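Local coordinates for protein Phi class glutathione transferase GSTF1 (Populus tremula x Populus tremuloides, PDB 4RI6) that probably conjugates glutathione to electrophilic substrates, displacing a halide from them, as a Phi class glutathione transferase with a detoxifying role, at residues A[16-21]-A[68-73]; A[57-62]-A[74-79]; A[9-14]-A[30-35]. All coordinates share one frame; numbering follows the deposited sequence. Where two conformers were deposited one is given.

The three contacts together tie up the N-terminal, thioredoxin-like domain of this glutathione transferase, and their segments follow one another along the chain as 9-14, 16-21, 30-35, 57-62, 68-73 and 74-79. Contact 1 pairs helix 14-25 with helix 69-79; contact 2 sets the later turns of helix 69-79 against strand 58-60. Contact 3 joins the loop before helix 14-25 to the end of strand 30-33. The centre of contact 1 is about 9 Å from that of contact 2 and about 11 Å from that of contact 3, and it touches both. Contacts 2 and 3 reach the same four-stranded sheet without touching. Contacts 1 and 3 border glutathione, contact 2 only through Pro57, so the binding site lies along one side of this framework.

Contact 1: residues A[16-21]-A[68-73]; sequences VSRVLA and ESRAIC. With GSH (glutathione), chain C.
Helices 14-25 and 69-79 run almost parallel here, the axes of their short segments 9.1 Å apart and inclined by only 11°. The backbones come nearest at Val19 and Cys73, whose CA atoms are 6.0 Å apart. Part of the packing is apolar: Val19 CG1 meets Ile72 CG2 at 4.0 Å, the two side chains crossing at about a right angle, while Val19 CG2 and the Arg18 aliphatic chain touch Cys73 SG. Arg18 leaves its helix extended through CG and CD, then bends at chi3 (-66°), which turns its guanidinium over toward the other helix. There Arg18 NH1 gives a bent hydrogen bond to Ser69 OG at 3.0 Å. One face of this guanidinium carries that of Arg70, stacked with centres 3.8 Å apart and planes at 25°. The Asp106 carboxylate offsets the paired charges, through a salt bridge to Arg70 NH2 and a long, weak ion pair to Arg18 NH2. Separately, Arg18 NE bonds to Ser168 OG, fixing the guanidinium. Ser69 grips the gamma-glutamyl carboxylate of glutathione twice, its backbone N to O12 at 2.8 Å and its OG to O11 at 2.6 Å. Glu68, the N-cap residue, receives the amino group, N1 lying 2.6 Å from its OE1. The zwitterionic end of the peptide thus sits at the N-terminus of helix 69-79. Arg18 is a second-shell residue: its donation to Ser69 OG would leave that hydroxyl's hydrogen for O11, and the paired positive charges, with the helix N-terminus, would be expected to favour an ionised carboxylate.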
loop_
_atom_site.group_PDB
_atom_site.type_symbol
_atom_site.label_atom_id
_atom_site.label_comp_id
_atom_site.label_asym_id
_atom_site.label_seq_id
_atom_site.Cartn_x
_atom_site.Cartn_y
_atom_site.Cartn_z
ATOM N N VAL A 16 1.278 -14.300 -2.884
ATOM C CA VAL A 16 2.415 -15.160 -3.228
ATOM C C VAL A 16 2.786 -15.009 -4.718
ATOM O O VAL A 16 3.953 -14.921 -5.078
ATOM C CB VAL A 16 2.114 -16.660 -2.923
ATOM C CG1 VAL A 16 3.257 -17.563 -3.420
ATOM C CG2 VAL A 16 1.870 -16.872 -1.414
ATOM N N SER A 17 1.779 -14.992 -5.580
ATOM C CA SER A 17 2.000 -14.868 -7.021
ATOM C C SER A 17 2.741 -13.587 -7.386
ATOM O O SER A 17 3.585 -13.579 -8.282
ATOM C CB SER A 17 0.660 -14.925 -7.776
ATOM O OG SER A 17 0.151 -16.250 -7.786
ATOM N N ARG A 18 2.418 -12.508 -6.692
ATOM C CA ARG A 18 3.107 -11.241 -6.875
ATOM C C ARG A 18 4.595 -11.412 -6.603
ATOM O O ARG A 18 5.437 -10.954 -7.369
ATOM C CB ARG A 18 2.504 -10.175 -5.959
ATOM C CG ARG A 18 3.185 -8.825 -6.048
ATOM C CD ARG A 18 2.546 -7.771 -5.126
ATOM N NE ARG A 18 1.209 -7.504 -5.615
ATOM C CZ ARG A 18 0.083 -7.971 -5.100
ATOM N NH1 ARG A 18 0.075 -8.707 -3.994
ATOM N NH2 ARG A 18 -1.049 -7.689 -5.713
ATOM N N VAL A 19 4.927 -12.098 -5.520
ATOM C CA VAL A 19 6.328 -12.291 -5.194
ATOM C C VAL A 19 7.020 -13.219 -6.201
ATOM O O VAL A 19 8.150 -12.954 -6.628
ATOM C CB VAL A 19 6.480 -12.832 -3.752
ATOM C CG1 VAL A 19 7.908 -13.243 -3.462
ATOM C CG2 VAL A 19 6.035 -11.786 -2.759
ATOM N N LEU A 20 6.348 -14.303 -6.582
ATOM C CA LEU A 20 6.931 -15.257 -7.512
ATOM C C LEU A 20 7.241 -14.613 -8.843
ATOM O O LEU A 20 8.300 -14.846 -9.423
ATOM C CB LEU A 20 6.002 -16.458 -7.725
ATOM C CG LEU A 20 5.774 -17.359 -6.517
ATOM C CD1 LEU A 20 4.830 -18.486 -6.867
ATOM C CD2 LEU A 20 7.088 -17.947 -6.034
ATOM N N ALA A 21 6.312 -13.808 -9.343
ATOM C CA ALA A 21 6.518 -13.155 -10.617
ATOM C C ALA A 21 7.727 -12.228 -10.536
ATOM O O ALA A 21 8.511 -12.139 -11.488
ATOM C CB ALA A 21 5.275 -12.390 -11.031
ATOM N N GLU A 68 4.578 -8.983 3.904
ATOM C CA GLU A 68 3.877 -8.074 2.976
ATOM C C GLU A 68 4.501 -8.148 1.588
ATOM O O GLU A 68 5.631 -7.752 1.365
ATOM C CB GLU A 68 3.827 -6.619 3.468
ATOM C CG GLU A 68 2.678 -6.394 4.436
ATOM C CD GLU A 68 1.311 -6.508 3.785
ATOM O OE1 GLU A 68 1.233 -6.566 2.538
ATOM O OE2 GLU A 68 0.305 -6.527 4.523
ATOM N N SER A 69 3.714 -8.663 0.660
ATOM C CA SER A 69 4.203 -8.926 -0.686
ATOM C C SER A 69 4.901 -7.753 -1.359
ATOM O O SER A 69 5.953 -7.939 -1.957
ATOM C CB SER A 69 3.056 -9.432 -1.578
ATOM O OG SER A 69 2.002 -8.495 -1.748
ATOM N N ARG A 70 4.356 -6.546 -1.264
ATOM C CA ARG A 70 4.966 -5.435 -1.972
ATOM C C ARG A 70 6.283 -5.009 -1.316
ATOM O O ARG A 70 7.181 -4.559 -2.009
ATOM C CB ARG A 70 3.992 -4.266 -2.087
ATOM C CG ARG A 70 2.804 -4.586 -2.961
ATOM C CD ARG A 70 1.689 -3.575 -2.830
ATOM N NE ARG A 70 0.458 -4.031 -3.503
ATOM C CZ ARG A 70 -0.426 -4.869 -2.969
ATOM N NH1 ARG A 70 -0.259 -5.360 -1.741
ATOM N NH2 ARG A 70 -1.503 -5.206 -3.654
ATOM N N ALA A 71 6.403 -5.175 0.006
ATOM C CA ALA A 71 7.662 -4.905 0.710
ATOM C C ALA A 71 8.718 -5.930 0.326
ATOM O O ALA A 71 9.870 -5.602 0.051
ATOM C CB ALA A 71 7.451 -4.901 2.242
ATOM N N ILE A 72 8.303 -7.183 0.278
ATOM C CA ILE A 72 9.193 -8.245 -0.172
ATOM C C ILE A 72 9.712 -7.939 -1.587
ATOM O O ILE A 72 10.897 -8.090 -1.873
ATOM C CB ILE A 72 8.474 -9.610 -0.141
ATOM C CG1 ILE A 72 8.161 -9.989 1.313
ATOM C CG2 ILE A 72 9.332 -10.699 -0.796
ATOM C CD1 ILE A 72 7.225 -11.143 1.475
ATOM N N CYS A 73 8.823 -7.481 -2.461
ATOM C CA CYS A 73 9.207 -7.253 -3.847
ATOM C C CYS A 73 10.138 -6.058 -3.966
ATOM O O CYS A 73 11.070 -6.083 -4.760
ATOM C CB CYS A 73 7.970 -7.060 -4.718
ATOM S SG CYS A 73 7.015 -8.580 -4.953
HETATM N N1 GSH C . -1.203 -7.541 2.349
HETATM C CA1 GSH C . -0.656 -8.886 2.364
HETATM C C1 GSH C . 0.451 -9.124 1.358
HETATM O O11 GSH C . 0.373 -8.489 0.326
HETATM O O12 GSH C . 1.410 -9.900 1.583
HETATM C CB1 GSH C . -1.862 -9.720 1.997
HETATM C CG1 GSH C . -1.662 -11.112 2.518
HETATM C CD1 GSH C . -2.933 -11.893 2.355
HETATM O OE1 GSH C . -4.037 -11.435 2.575
HETATM N N2 GSH C . -2.710 -13.133 1.980
HETATM C CA2 GSH C . -3.694 -14.151 1.775
HETATM C C2 GSH C . -3.683 -15.030 2.996
HETATM O O2 GSH C . -2.626 -15.224 3.552
HETATM C CB2 GSH C . -3.270 -14.874 0.490
HETATM S SG2 GSH C . -3.943 -14.099 -0.996
HETATM N N3 GSH C . -4.854 -15.550 3.378
HETATM C CA3 GSH C . -4.981 -16.477 4.482
HETATM C C3 GSH C . -5.376 -15.799 5.767
HETATM O O31 GSH C . -5.473 -14.553 5.790
HETATM O O32 GSH C . -5.592 -16.514 6.764
#

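Contact 2: residues A[57-62]-A[74-79]; sequences PAFKDE and RYICDK
Charged and polar bonds converge on one oxygen, Asp61 OD2. Tyr75 OH donates to the syn lone pair of Asp61 OD2 at 2.7 Å, tip to tip, and OD2 lies at the edge of the tyrosine ring, in its plane. Lys79 NZ makes a salt bridge to Asp61 OD2 at 2.9 Å, approaching from above the carboxylate plane. Lys79 reaches it on a fully extended chain, and Asp61 holds CG between its own N and carbonyl carbon (chi1 66°). The other oxygen, OD1, accepts the backbone N-H groups of Ser63 and Ile64, so the carboxylate also ties down the turn that follows the strand. That turn belongs to the beta-beta-alpha half of the thioredoxin fold, in which antiparallel strands 58-60 and 65-67 lead into helix 69-79, packed on the sheet. Apolar contacts fill the layer between helix and strand. Phe59 points toward the helix and sets CE1 3.6 Å from Tyr75 CE2; the rings meet obliquely, centroids 5.5 Å apart and planes at 75°. More loosely, Phe59 CE2 lies 4.2 Å from Ile76 CG1. Beyond this interface Tyr75 also packs on Leu94 of the second subunit, while the neighbouring Arg74 forms salt bridges to Glu104 and Asp100 of that subunit.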
loop_
_atom_site.group_PDB
_atom_site.type_symbol
_atom_site.label_atom_id
_atom_site.label_comp_id
_atom_site.label_asym_id
_atom_site.label_seq_id
_atom_site.Cartn_x
_atom_site.Cartn_y
_atom_site.Cartn_z
ATOM N N PRO A 57 2.427 -14.089 1.593
ATOM C CA PRO A 57 3.668 -14.819 1.812
ATOM C C PRO A 57 4.530 -14.291 2.937
ATOM O O PRO A 57 4.299 -13.209 3.469
ATOM C CB PRO A 57 4.397 -14.622 0.482
ATOM C CG PRO A 57 4.044 -13.257 0.117
ATOM C CD PRO A 57 2.590 -13.101 0.501
ATOM N N ALA A 58 5.542 -15.079 3.269
ATOM C CA ALA A 58 6.697 -14.597 4.013
ATOM C C ALA A 58 7.948 -14.898 3.196
ATOM O O ALA A 58 7.950 -15.792 2.338
ATOM C CB ALA A 58 6.766 -15.230 5.398
ATOM N N PHE A 59 9.008 -14.158 3.482
ATOM C CA PHE A 59 10.256 -14.220 2.759
ATOM C C PHE A 59 11.405 -14.367 3.753
ATOM O O PHE A 59 11.411 -13.682 4.785
ATOM C CB PHE A 59 10.424 -12.943 1.927
ATOM C CG PHE A 59 11.795 -12.764 1.367
ATOM C CD1 PHE A 59 12.829 -12.292 2.147
ATOM C CD2 PHE A 59 12.048 -13.045 0.034
ATOM C CE1 PHE A 59 14.099 -12.144 1.623
ATOM C CE2 PHE A 59 13.303 -12.876 -0.497
ATOM C CZ PHE A 59 14.331 -12.424 0.294
ATOM N N LYS A 60 12.371 -15.242 3.443
ATOM C CA LYS A 60 13.633 -15.323 4.181
ATOM C C LYS A 60 14.825 -15.405 3.234
ATOM O O LYS A 60 14.785 -16.125 2.244
ATOM C CB LYS A 60 13.687 -16.553 5.108
ATOM C CG LYS A 60 12.630 -16.658 6.186
ATOM C CD LYS A 60 12.936 -17.873 7.069
ATOM C CE LYS A 60 11.881 -18.104 8.134
ATOM N NZ LYS A 60 12.227 -19.264 8.981
ATOM N N ASP A 61 15.886 -14.666 3.541
ATOM C CA ASP A 61 17.200 -14.973 2.999
ATOM C C ASP A 61 18.220 -14.937 4.151
ATOM O O ASP A 61 17.820 -14.877 5.312
ATOM C CB ASP A 61 17.570 -14.032 1.826
ATOM C CG ASP A 61 17.753 -12.574 2.229
ATOM O OD1 ASP A 61 17.858 -12.250 3.436
ATOM O OD2 ASP A 61 17.824 -11.728 1.311
ATOM N N GLU A 62 19.513 -14.996 3.837
ATOM C CA GLU A 62 20.542 -15.075 4.876
ATOM C C GLU A 62 20.479 -13.836 5.784
ATOM O O GLU A 62 20.886 -13.891 6.948
ATOM C CB GLU A 62 21.950 -15.228 4.253
ATOM C CG GLU A 62 22.074 -16.359 3.206
ATOM C CD GLU A 62 23.489 -16.971 3.084
ATOM O OE1 GLU A 62 23.593 -18.225 3.026
ATOM O OE2 GLU A 62 24.491 -16.210 3.028
ATOM N N ARG A 74 9.912 -5.012 -3.171
ATOM C CA ARG A 74 10.823 -3.882 -3.225
ATOM C C ARG A 74 12.216 -4.296 -2.747
ATOM O O ARG A 74 13.219 -3.862 -3.290
ATOM C CB ARG A 74 10.299 -2.696 -2.402
ATOM C CG ARG A 74 9.358 -1.828 -3.206
ATOM C CD ARG A 74 9.009 -0.511 -2.542
ATOM N NE ARG A 74 8.140 -0.726 -1.420
ATOM C CZ ARG A 74 6.808 -0.675 -1.448
ATOM N NH1 ARG A 74 6.125 -0.376 -2.532
ATOM N NH2 ARG A 74 6.147 -0.908 -0.349
ATOM N N TYR A 75 12.279 -5.136 -1.727
ATOM C CA TYR A 75 13.570 -5.610 -1.235
ATOM C C TYR A 75 14.287 -6.405 -2.318
ATOM O O TYR A 75 15.471 -6.204 -2.573
ATOM C CB TYR A 75 13.390 -6.466 0.014
ATOM C CG TYR A 75 14.646 -7.172 0.447
ATOM C CD1 TYR A 75 15.703 -6.457 1.000
ATOM C CD2 TYR A 75 14.783 -8.548 0.300
ATOM C CE1 TYR A 75 16.838 -7.075 1.401
ATOM C CE2 TYR A 75 15.931 -9.184 0.695
ATOM C CZ TYR A 75 16.959 -8.437 1.241
ATOM O OH TYR A 75 18.116 -9.044 1.660
ATOM N N ILE A 76 13.555 -7.300 -2.967
ATOM C CA ILE A 76 14.120 -8.114 -4.036
ATOM C C ILE A 76 14.686 -7.213 -5.134
ATOM O O ILE A 76 15.807 -7.403 -5.605
ATOM C CB ILE A 76 13.049 -9.070 -4.612
ATOM C CG1 ILE A 76 12.708 -10.163 -3.603
ATOM C CG2 ILE A 76 13.521 -9.711 -5.921
ATOM C CD1 ILE A 76 11.458 -10.950 -3.923
ATOM N N CYS A 77 13.912 -6.215 -5.532
ATOM C CA CYS A 77 14.345 -5.311 -6.583
ATOM C C CYS A 77 15.574 -4.487 -6.157
ATOM O O CYS A 77 16.460 -4.197 -6.975
ATOM C CB CYS A 77 13.176 -4.414 -6.998
ATOM S SG CYS A 77 11.886 -5.299 -7.947
ATOM N N ASP A 78 15.646 -4.150 -4.876
ATOM C CA ASP A 78 16.777 -3.401 -4.342
ATOM C C ASP A 78 18.036 -4.270 -4.265
ATOM O O ASP A 78 19.098 -3.917 -4.794
ATOM C CB ASP A 78 16.414 -2.869 -2.953
ATOM C CG ASP A 78 17.216 -1.646 -2.553
ATOM O OD1 ASP A 78 18.276 -1.386 -3.155
ATOM O OD2 ASP A 78 16.785 -0.952 -1.605
ATOM N N LYS A 79 17.908 -5.412 -3.600
ATOM C CA LYS A 79 19.030 -6.332 -3.426
ATOM C C LYS A 79 19.614 -6.821 -4.740
ATOM O O LYS A 79 20.826 -6.981 -4.871
ATOM C CB LYS A 79 18.590 -7.539 -2.602
ATOM C CG LYS A 79 19.706 -8.545 -2.356
ATOM C CD LYS A 79 19.244 -9.713 -1.507
ATOM C CE LYS A 79 20.353 -10.732 -1.342
ATOM N NZ LYS A 79 19.853 -12.002 -0.738
#

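Contact 3: residues A[9-14]-A[30-35]; sequences GPPLST and FHLIPI. Unlike the reference sequence in segment 30-35: Ile33 (reference Val). With GSH (glutathione), chain C.
Peptide groups are the flat elements of this contact, and no aromatic ring takes part in it. At the edge of the peptide joining Ile33 to Pro34, Ile33 O accepts from Gly9 N at 2.8 Å in a nearly straight bond (171° at the hydrogen), lying almost along the C=O axis. Two puckered proline rings meet the other segment through their CD and CG atoms. Pro10 turns both to the carbonyl of Ile35, with Pro10 CD 3.3 Å from Ile35 O. Pro11 offers its own CD to a leucine branch, Leu32 CD2, at 4.0 Å, the two side chains crossing obliquely. Gly9 O is met by Leu32 CD1 at 3.4 Å, a branch that Leu32 brings round with CG anti to its backbone N (chi1 -173°). Ile35 CG1 lies close to Gly9 N, and at this glycine's backbone angles a CB would be pressed against the carbonyl O of the preceding residue. This is the C-terminal edge of the parallel strands in the beta-alpha-beta unit that opens the thioredoxin fold: strand 5-8, the 9-14 loop, helix 14-25 and strand 30-33, whose end the bond from Gly9 N fastens to the loop. Pro10 to Ser13 then form a type I turn, closed by Ser13 N to Pro10 O at 3.0 Å. Ser13 caps helix 14-25, its OG accepting from Val16 N, and Ser13 OG also stands 3.2 Å from the glutathione sulfur SG2. That placement is consistent with the serine by which Phi class transferases polarise the thiol, and Thr14 OG1 lies 3.4 Å from glutathione SG2.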
loop_
_atom_site.group_PDB
_atom_site.type_symbol
_atom_site.label_atom_id
_atom_site.label_comp_id
_atom_site.label_asym_id
_atom_site.label_seq_id
_atom_site.Cartn_x
_atom_site.Cartn_y
_atom_site.Cartn_z
ATOM N N GLY A 9 4.245 -20.077 1.134
ATOM C CA GLY A 9 2.860 -19.964 0.706
ATOM C C GLY A 9 2.564 -20.676 -0.606
ATOM O O GLY A 9 3.480 -21.057 -1.326
ATOM N N PRO A 10 1.272 -20.832 -0.939
ATOM C CA PRO A 10 0.860 -21.524 -2.171
ATOM C C PRO A 10 0.792 -20.606 -3.384
ATOM O O PRO A 10 0.394 -19.462 -3.262
ATOM C CB PRO A 10 -0.531 -22.028 -1.825
ATOM C CG PRO A 10 -1.075 -20.960 -0.920
ATOM C CD PRO A 10 0.110 -20.408 -0.140
ATOM N N PRO A 11 1.141 -21.116 -4.563
ATOM C CA PRO A 11 1.038 -20.226 -5.721
ATOM C C PRO A 11 -0.398 -19.793 -6.081
ATOM O O PRO A 11 -0.543 -18.786 -6.766
ATOM C CB PRO A 11 1.674 -21.040 -6.844
ATOM C CG PRO A 11 1.933 -22.362 -6.326
ATOM C CD PRO A 11 1.852 -22.366 -4.868
ATOM N N LEU A 12 -1.434 -20.457 -5.592
ATOM C CA LEU A 12 -2.806 -19.971 -5.846
ATOM C C LEU A 12 -3.065 -18.631 -5.156
ATOM O O LEU A 12 -3.982 -17.902 -5.527
ATOM C CB LEU A 12 -3.864 -21.001 -5.396
ATOM C CG LEU A 12 -3.886 -21.415 -3.912
ATOM C CD1 LEU A 12 -4.665 -20.437 -3.035
ATOM C CD2 LEU A 12 -4.463 -22.805 -3.760
ATOM N N SER A 13 -2.246 -18.282 -4.166
ATOM C CA SER A 13 -2.429 -17.007 -3.481
ATOM C C SER A 13 -1.976 -15.838 -4.354
ATOM O O SER A 13 -0.905 -15.860 -4.946
ATOM C CB SER A 13 -1.649 -16.982 -2.155
ATOM O OG SER A 13 -1.251 -15.646 -1.820
ATOM N N THR A 14 -2.783 -14.797 -4.397
ATOM C CA THR A 14 -2.440 -13.627 -5.208
ATOM C C THR A 14 -1.181 -12.947 -4.712
ATOM O O THR A 14 -0.336 -12.560 -5.509
ATOM C CB THR A 14 -3.578 -12.614 -5.221
ATOM O OG1 THR A 14 -3.981 -12.352 -3.874
ATOM C CG2 THR A 14 -4.759 -13.151 -6.000
ATOM N N PHE A 30 14.810 -19.421 -6.015
ATOM C CA PHE A 30 14.067 -19.453 -4.774
ATOM C C PHE A 30 13.632 -20.874 -4.464
ATOM O O PHE A 30 13.616 -21.745 -5.335
ATOM C CB PHE A 30 12.845 -18.515 -4.831
ATOM C CG PHE A 30 11.842 -18.897 -5.882
ATOM C CD1 PHE A 30 10.843 -19.814 -5.600
ATOM C CD2 PHE A 30 11.905 -18.342 -7.142
ATOM C CE1 PHE A 30 9.926 -20.182 -6.566
ATOM C CE2 PHE A 30 10.993 -18.695 -8.107
ATOM C CZ PHE A 30 10.001 -19.619 -7.819
ATOM N N HIS A 31 13.313 -21.092 -3.196
ATOM C CA HIS A 31 12.714 -22.321 -2.714
ATOM C C HIS A 31 11.368 -21.968 -2.115
ATOM O O HIS A 31 11.277 -21.090 -1.268
ATOM C CB HIS A 31 13.622 -23.000 -1.682
ATOM C CG HIS A 31 13.004 -24.188 -1.014
ATOM N ND1 HIS A 31 12.625 -25.319 -1.707
ATOM C CD2 HIS A 31 12.726 -24.434 0.289
ATOM C CE1 HIS A 31 12.123 -26.203 -0.863
ATOM N NE2 HIS A 31 12.176 -25.693 0.355
ATOM N N LEU A 32 10.325 -22.644 -2.566
ATOM C CA LEU A 32 8.962 -22.342 -2.155
ATOM C C LEU A 32 8.447 -23.374 -1.172
ATOM O O LEU A 32 8.367 -24.582 -1.494
ATOM C CB LEU A 32 8.040 -22.281 -3.378
ATOM C CG LEU A 32 6.593 -21.822 -3.154
ATOM C CD1 LEU A 32 6.485 -20.370 -2.676
ATOM C CD2 LEU A 32 5.791 -22.040 -4.434
ATOM N N ILE A 33 8.111 -22.891 0.024
ATOM C CA ILE A 33 7.607 -23.729 1.104
ATOM C C ILE A 33 6.091 -23.673 1.155
ATOM O O ILE A 33 5.505 -22.606 1.370
ATOM C CB ILE A 33 8.202 -23.304 2.475
ATOM C CG1 ILE A 33 9.682 -23.675 2.541
ATOM C CG2 ILE A 33 7.477 -23.996 3.635
ATOM C CD1 ILE A 33 10.395 -23.115 3.757
ATOM N N PRO A 34 5.432 -24.833 0.987
ATOM C CA PRO A 34 3.969 -24.832 0.914
ATOM C C PRO A 34 3.294 -24.491 2.237
ATOM O O PRO A 34 3.758 -24.891 3.308
ATOM C CB PRO A 34 3.643 -26.271 0.498
ATOM C CG PRO A 34 4.747 -27.062 1.100
ATOM C CD PRO A 34 5.976 -26.205 0.974
ATOM N N ILE A 35 2.214 -23.719 2.134
ATOM C CA ILE A 35 1.302 -23.441 3.245
ATOM C C ILE A 35 -0.143 -23.633 2.763
ATOM O O ILE A 35 -0.588 -22.886 1.881
ATOM C CB ILE A 35 1.462 -21.981 3.770
ATOM C CG1 ILE A 35 2.914 -21.663 4.162
ATOM C CG2 ILE A 35 0.512 -21.729 4.911
ATOM C CD1 ILE A 35 3.390 -22.308 5.450
HETATM N N1 GSH C . -1.203 -7.541 2.349
HETATM C CA1 GSH C . -0.656 -8.886 2.364
HETATM C C1 GSH C . 0.451 -9.124 1.358
HETATM O O11 GSH C . 0.373 -8.489 0.326
HETATM O O12 GSH C . 1.410 -9.900 1.583
HETATM C CB1 GSH C . -1.862 -9.720 1.997
HETATM C CG1 GSH C . -1.662 -11.112 2.518
HETATM C CD1 GSH C . -2.933 -11.893 2.355
HETATM O OE1 GSH C . -4.037 -11.435 2.575
HETATM N N2 GSH C . -2.710 -13.133 1.980
HETATM C CA2 GSH C . -3.694 -14.151 1.775
HETATM C C2 GSH C . -3.683 -15.030 2.996
HETATM O O2 GSH C . -2.626 -15.224 3.552
HETATM C CB2 GSH C . -3.270 -14.874 0.490
HETATM S SG2 GSH C . -3.943 -14.099 -0.996
HETATM N N3 GSH C . -4.854 -15.550 3.378
HETATM C CA3 GSH C . -4.981 -16.477 4.482
HETATM C C3 GSH C . -5.376 -15.799 5.767
HETATM O O31 GSH C . -5.473 -14.553 5.790
HETATM O O32 GSH C . -5.592 -16.514 6.764
#